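Local coordinates for protein putative esterase/lipase/thioesterase (Silicibacter sp., PDB 2PBL) that probably hydrolyses ester or thioester bonds as a member of the alpha/beta-hydrolase fold, though its natural substrate is not established, at residues L43-L55 with W94-E106. Residues are numbered along the deposited sequence; the frame is centred on the assembly and turned at random.
Sequences LSYGEGDRHKFDL and WAVAMPSYELCPE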
loop_
_atom_site.group_PDB
_atom_site.type_symbol
_atom_site.label_atom_id
_atom_site.label_comp_id
_atom_site.label_asym_id
_atom_site.label_seq_id
_atom_site.Cartn_x
_atom_site.Cartn_y
_atom_site.Cartn_z
ATOM N N LEU A 43 9.096 -10.314 -11.434
ATOM C CA LEU A 43 8.659 -11.659 -11.197
ATOM C C LEU A 43 7.154 -11.651 -11.463
ATOM O O LEU A 43 6.485 -10.694 -11.134
ATOM C CB LEU A 43 8.970 -12.071 -9.775
ATOM C CG LEU A 43 10.435 -12.183 -9.345
ATOM C CD1 LEU A 43 10.536 -12.736 -7.912
ATOM C CD2 LEU A 43 11.259 -13.041 -10.315
ATOM N N SER A 44 6.626 -12.705 -12.075
ATOM C CA SER A 44 5.209 -12.760 -12.399
ATOM C C SER A 44 4.369 -13.309 -11.274
ATOM O O SER A 44 4.776 -14.235 -10.583
ATOM C CB SER A 44 4.923 -13.638 -13.641
ATOM O OG SER A 44 5.149 -12.920 -14.841
ATOM N N TYR A 45 3.200 -12.716 -11.075
ATOM C CA TYR A 45 2.204 -13.320 -10.183
ATOM C C TYR A 45 0.955 -13.671 -10.996
ATOM O O TYR A 45 0.021 -14.289 -10.488
ATOM C CB TYR A 45 1.858 -12.455 -8.964
ATOM C CG TYR A 45 1.117 -11.147 -9.239
ATOM C CD1 TYR A 45 -0.271 -11.129 -9.458
ATOM C CD2 TYR A 45 1.787 -9.934 -9.231
ATOM C CE1 TYR A 45 -0.936 -9.960 -9.689
ATOM C CE2 TYR A 45 1.107 -8.738 -9.439
ATOM C CZ TYR A 45 -0.230 -8.746 -9.676
ATOM O OH TYR A 45 -0.844 -7.541 -9.886
ATOM N N GLY A 46 0.946 -13.286 -12.256
ATOM C CA GLY A 46 -0.193 -13.497 -13.133
ATOM C C GLY A 46 0.256 -13.405 -14.566
ATOM O O GLY A 46 1.428 -13.183 -14.834
ATOM N N GLU A 47 -0.678 -13.590 -15.486
ATOM C CA GLU A 47 -0.358 -13.576 -16.913
ATOM C C GLU A 47 -0.321 -12.191 -17.550
ATOM O O GLU A 47 0.331 -11.984 -18.587
ATOM C CB GLU A 47 -1.356 -14.473 -17.661
ATOM C CG GLU A 47 -1.235 -15.975 -17.319
ATOM C CD GLU A 47 0.021 -16.658 -17.895
ATOM O OE1 GLU A 47 0.375 -16.388 -19.064
ATOM O OE2 GLU A 47 0.626 -17.503 -17.197
ATOM N N GLY A 48 -1.021 -11.233 -16.954
ATOM C CA GLY A 48 -1.106 -9.891 -17.528
ATOM C C GLY A 48 0.213 -9.156 -17.495
ATOM O O GLY A 48 1.080 -9.448 -16.676
ATOM N N ASP A 49 0.364 -8.177 -18.388
ATOM C CA ASP A 49 1.586 -7.392 -18.440
ATOM C C ASP A 49 1.897 -6.723 -17.095
ATOM O O ASP A 49 3.071 -6.581 -16.746
ATOM C CB ASP A 49 1.516 -6.303 -19.537
ATOM C CG ASP A 49 1.388 -6.882 -20.975
ATOM O OD1 ASP A 49 1.787 -8.056 -21.183
ATOM O OD2 ASP A 49 0.899 -6.149 -21.895
ATOM N N ARG A 50 0.873 -6.318 -16.354
ATOM C CA ARG A 50 1.089 -5.607 -15.064
ATOM C C ARG A 50 0.937 -6.544 -13.847
ATOM O O ARG A 50 0.903 -6.079 -12.684
ATOM C CB ARG A 50 0.188 -4.378 -14.945
ATOM C CG ARG A 50 0.488 -3.301 -15.951
ATOM C CD ARG A 50 -0.524 -2.205 -15.940
ATOM N NE ARG A 50 -0.570 -1.496 -14.665
ATOM C CZ ARG A 50 0.108 -0.388 -14.387
ATOM N NH1 ARG A 50 0.879 0.202 -15.291
ATOM N NH2 ARG A 50 0.013 0.138 -13.177
ATOM N N HIS A 51 0.867 -7.859 -14.101
ATOM C CA HIS A 51 0.864 -8.832 -12.992
ATOM C C HIS A 51 2.283 -9.250 -12.587
ATOM O O HIS A 51 2.630 -10.434 -12.555
ATOM C CB HIS A 51 0.001 -10.053 -13.307
ATOM C CG HIS A 51 -1.427 -9.714 -13.586
ATOM N ND1 HIS A 51 -2.236 -10.494 -14.363
ATOM C CD2 HIS A 51 -2.161 -8.632 -13.247
ATOM C CE1 HIS A 51 -3.424 -9.930 -14.472
ATOM N NE2 HIS A 51 -3.405 -8.798 -13.798
ATOM N N LYS A 52 3.063 -8.261 -12.164
ATOM C CA LYS A 52 4.443 -8.450 -11.838
ATOM C C LYS A 52 4.756 -7.822 -10.502
ATOM O O LYS A 52 4.046 -6.902 -10.100
ATOM C CB LYS A 52 5.298 -7.682 -12.835
ATOM C CG LYS A 52 5.042 -7.926 -14.298
ATOM C CD LYS A 52 5.601 -9.209 -14.766
ATOM C CE LYS A 52 5.380 -9.305 -16.288
ATOM N NZ LYS A 52 5.675 -10.636 -16.827
ATOM N N PHE A 53 5.807 -8.326 -9.857
ATOM C CA PHE A 53 6.353 -7.748 -8.648
ATOM C C PHE A 53 7.861 -7.815 -8.648
ATOM O O PHE A 53 8.472 -8.658 -9.311
ATOM C CB PHE A 53 5.799 -8.383 -7.364
ATOM C CG PHE A 53 6.206 -9.819 -7.125
ATOM C CD1 PHE A 53 5.559 -10.871 -7.767
ATOM C CD2 PHE A 53 7.172 -10.129 -6.188
ATOM C CE1 PHE A 53 5.941 -12.184 -7.540
ATOM C CE2 PHE A 53 7.538 -11.451 -5.922
ATOM C CZ PHE A 53 6.900 -12.481 -6.600
ATOM N N ASP A 54 8.440 -6.864 -7.926
ATOM C CA ASP A 54 9.859 -6.809 -7.711
ATOM C C ASP A 54 10.099 -7.390 -6.302
ATOM O O ASP A 54 9.304 -7.206 -5.371
ATOM C CB ASP A 54 10.394 -5.394 -7.824
ATOM C CG ASP A 54 10.370 -4.840 -9.269
ATOM O OD1 ASP A 54 10.249 -5.581 -10.272
ATOM O OD2 ASP A 54 10.474 -3.610 -9.384
ATOM N N LEU A 55 11.163 -8.160 -6.195
ATOM C CA LEU A 55 11.582 -8.765 -4.951
ATOM C C LEU A 55 13.030 -8.373 -4.658
ATOM O O LEU A 55 13.965 -8.710 -5.411
ATOM C CB LEU A 55 11.424 -10.271 -4.998
ATOM C CG LEU A 55 11.693 -11.040 -3.721
ATOM C CD1 LEU A 55 10.766 -10.603 -2.562
ATOM C CD2 LEU A 55 11.484 -12.517 -4.010
ATOM N N TRP A 94 14.689 -7.963 6.189
ATOM C CA TRP A 94 13.466 -8.378 5.515
ATOM C C TRP A 94 13.648 -8.381 4.010
ATOM O O TRP A 94 14.315 -7.499 3.451
ATOM C CB TRP A 94 12.343 -7.391 5.831
ATOM C CG TRP A 94 11.938 -7.458 7.253
ATOM C CD1 TRP A 94 12.605 -6.929 8.301
ATOM C CD2 TRP A 94 10.818 -8.151 7.792
ATOM N NE1 TRP A 94 11.972 -7.219 9.475
ATOM C CE2 TRP A 94 10.853 -7.960 9.197
ATOM C CE3 TRP A 94 9.764 -8.891 7.230
ATOM C CZ2 TRP A 94 9.906 -8.515 10.049
ATOM C CZ3 TRP A 94 8.812 -9.418 8.077
ATOM C CH2 TRP A 94 8.891 -9.251 9.470
ATOM N N ALA A 95 13.055 -9.364 3.349
ATOM C CA ALA A 95 12.955 -9.314 1.884
ATOM C C ALA A 95 11.785 -8.386 1.618
ATOM O O ALA A 95 10.861 -8.307 2.408
ATOM C CB ALA A 95 12.697 -10.665 1.278
ATOM N N VAL A 96 11.802 -7.673 0.511
ATOM C CA VAL A 96 10.740 -6.717 0.259
ATOM C C VAL A 96 10.106 -6.894 -1.114
ATOM O O VAL A 96 10.788 -6.822 -2.132
ATOM C CB VAL A 96 11.291 -5.253 0.421
ATOM C CG1 VAL A 96 10.217 -4.227 0.087
ATOM C CG2 VAL A 96 11.830 -5.059 1.832
ATOM N N ALA A 97 8.786 -7.109 -1.143
ATOM C CA ALA A 97 8.092 -7.285 -2.388
ATOM C C ALA A 97 7.267 -6.057 -2.708
ATOM O O ALA A 97 6.589 -5.541 -1.824
ATOM C CB ALA A 97 7.171 -8.542 -2.331
HETATM N N MSE A 98 7.207 -5.687 -3.979
HETATM C CA MSE A 98 6.411 -4.565 -4.437
HETATM C C MSE A 98 5.623 -4.893 -5.699
HETATM O O MSE A 98 6.164 -4.958 -6.765
HETATM C CB MSE A 98 7.285 -3.334 -4.654
HETATM C CG MSE A 98 7.706 -2.734 -3.341
HETATM SE SE MSE A 98 8.776 -1.102 -3.588
HETATM C CE MSE A 98 9.130 -0.640 -1.790
ATOM N N PRO A 99 4.304 -5.118 -5.572
ATOM C CA PRO A 99 3.642 -5.434 -6.833
ATOM C C PRO A 99 3.102 -4.236 -7.587
ATOM O O PRO A 99 2.865 -3.141 -7.013
ATOM C CB PRO A 99 2.438 -6.262 -6.364
ATOM C CG PRO A 99 2.088 -5.613 -5.099
ATOM C CD PRO A 99 3.387 -5.231 -4.432
ATOM N N SER A 100 2.919 -4.471 -8.887
ATOM C CA SER A 100 2.141 -3.629 -9.752
ATOM C C SER A 100 0.793 -4.359 -9.819
ATOM O O SER A 100 0.635 -5.504 -9.302
ATOM C CB SER A 100 2.768 -3.557 -11.151
ATOM O OG SER A 100 3.872 -2.680 -11.232
ATOM N N TYR A 101 -0.130 -3.715 -10.498
ATOM C CA TYR A 101 -1.477 -4.186 -10.673
ATOM C C TYR A 101 -2.111 -3.388 -11.792
ATOM O O TYR A 101 -1.647 -2.281 -12.095
ATOM C CB TYR A 101 -2.236 -4.019 -9.376
ATOM C CG TYR A 101 -2.135 -2.652 -8.705
ATOM C CD1 TYR A 101 -3.028 -1.601 -9.026
ATOM C CD2 TYR A 101 -1.178 -2.423 -7.718
ATOM C CE1 TYR A 101 -2.924 -0.354 -8.396
ATOM C CE2 TYR A 101 -1.087 -1.190 -7.063
ATOM C CZ TYR A 101 -1.938 -0.165 -7.406
ATOM O OH TYR A 101 -1.793 1.030 -6.734
ATOM N N GLU A 102 -3.112 -3.967 -12.438
ATOM C CA GLU A 102 -3.869 -3.242 -13.456
ATOM C C GLU A 102 -4.638 -2.115 -12.784
ATOM O O GLU A 102 -4.928 -2.149 -11.587
ATOM C CB GLU A 102 -4.787 -4.140 -14.245
ATOM C CG GLU A 102 -4.036 -5.161 -15.018
ATOM C CD GLU A 102 -4.973 -6.005 -15.846
ATOM O OE1 GLU A 102 -5.288 -7.085 -15.372
ATOM O OE2 GLU A 102 -5.450 -5.536 -16.902
ATOM N N LEU A 103 -4.959 -1.121 -13.595
ATOM C CA LEU A 103 -5.522 0.126 -13.122
ATOM C C LEU A 103 -6.906 0.349 -13.665
ATOM O O LEU A 103 -7.283 -0.218 -14.685
ATOM C CB LEU A 103 -4.622 1.256 -13.610
ATOM C CG LEU A 103 -3.148 1.211 -13.200
ATOM C CD1 LEU A 103 -2.299 2.303 -13.872
ATOM C CD2 LEU A 103 -3.050 1.340 -11.696
ATOM N N CYS A 104 -7.667 1.152 -12.932
ATOM C CA CYS A 104 -8.957 1.565 -13.367
ATOM C C CYS A 104 -8.628 2.565 -14.478
ATOM O O CYS A 104 -7.622 3.284 -14.358
ATOM C CB CYS A 104 -9.741 2.219 -12.262
ATOM S SG CYS A 104 -10.072 1.173 -10.813
ATOM N N PRO A 105 -9.488 2.639 -15.521
ATOM C CA PRO A 105 -10.780 1.941 -15.710
ATOM C C PRO A 105 -10.729 0.602 -16.426
ATOM O O PRO A 105 -11.783 0.014 -16.677
ATOM C CB PRO A 105 -11.569 2.943 -16.544
ATOM C CG PRO A 105 -10.494 3.519 -17.475
ATOM C CD PRO A 105 -9.187 3.525 -16.675
ATOM N N GLU A 106 -9.536 0.097 -16.724
ATOM C CA GLU A 106 -9.410 -1.199 -17.380
ATOM C C GLU A 106 -9.982 -2.288 -16.485
ATOM O O GLU A 106 -10.670 -3.209 -16.959
ATOM C CB GLU A 106 -7.954 -1.519 -17.726
ATOM C CG GLU A 106 -7.324 -0.697 -18.880
ATOM C CD GLU A 106 -7.038 0.781 -18.566
ATOM O OE1 GLU A 106 -6.264 1.047 -17.617
ATOM O OE2 GLU A 106 -7.536 1.668 -19.323
#
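Tyr101 O is gripped by two nitrogens of one guanidinium: Arg50 NE lies 2.9 Å from it and Arg50 NH2 3.1 Å, with the oxygen close to the guanidinium plane. The setting is the central sheet of an alpha/beta hydrolase, where strand 52-56, the inner strand of a hairpin with 39-44, runs antiparallel beside strand 94-99, and the hairpin's turn packs on the chain leaving that strand. NE comes from above the carbonyl plane. A bend at chi3 (63°) turns the arginine's end edge-on to this carbonyl, while Leu103 CD1 sits over one face, 3.2 Å from Arg50 NH2; that nitrogen also bonds Phe77 O. Replacing Arg50 by an alanine is likely to leave Tyr101 O without either of these donors, Phe77 O without NH2, and Leu103 CD1 without the flat group it packs on. The Tyr101 ring stacks on His70 and its OH bonds His70 O, near a probable Ser-His-Glu triad. From the hairpin connection, Tyr45 OH donates to Ser100 O, 2.6 Å away, the acceptor lying at the ring's edge. His51 NE2 reaches Glu102 OE1 in a weak, bent bond, ring and carboxylate planes 63° apart. Just past the end of strand 94-99, Ser100 N bonds Lys52 O almost straight, and within the sheet Asp54 pairs with Met98 through two backbone bonds. On the face shared by Phe53, Leu55, Ala97 and Pro99, Leu55 CD1 rests 4.2 Å from Ala97 CB.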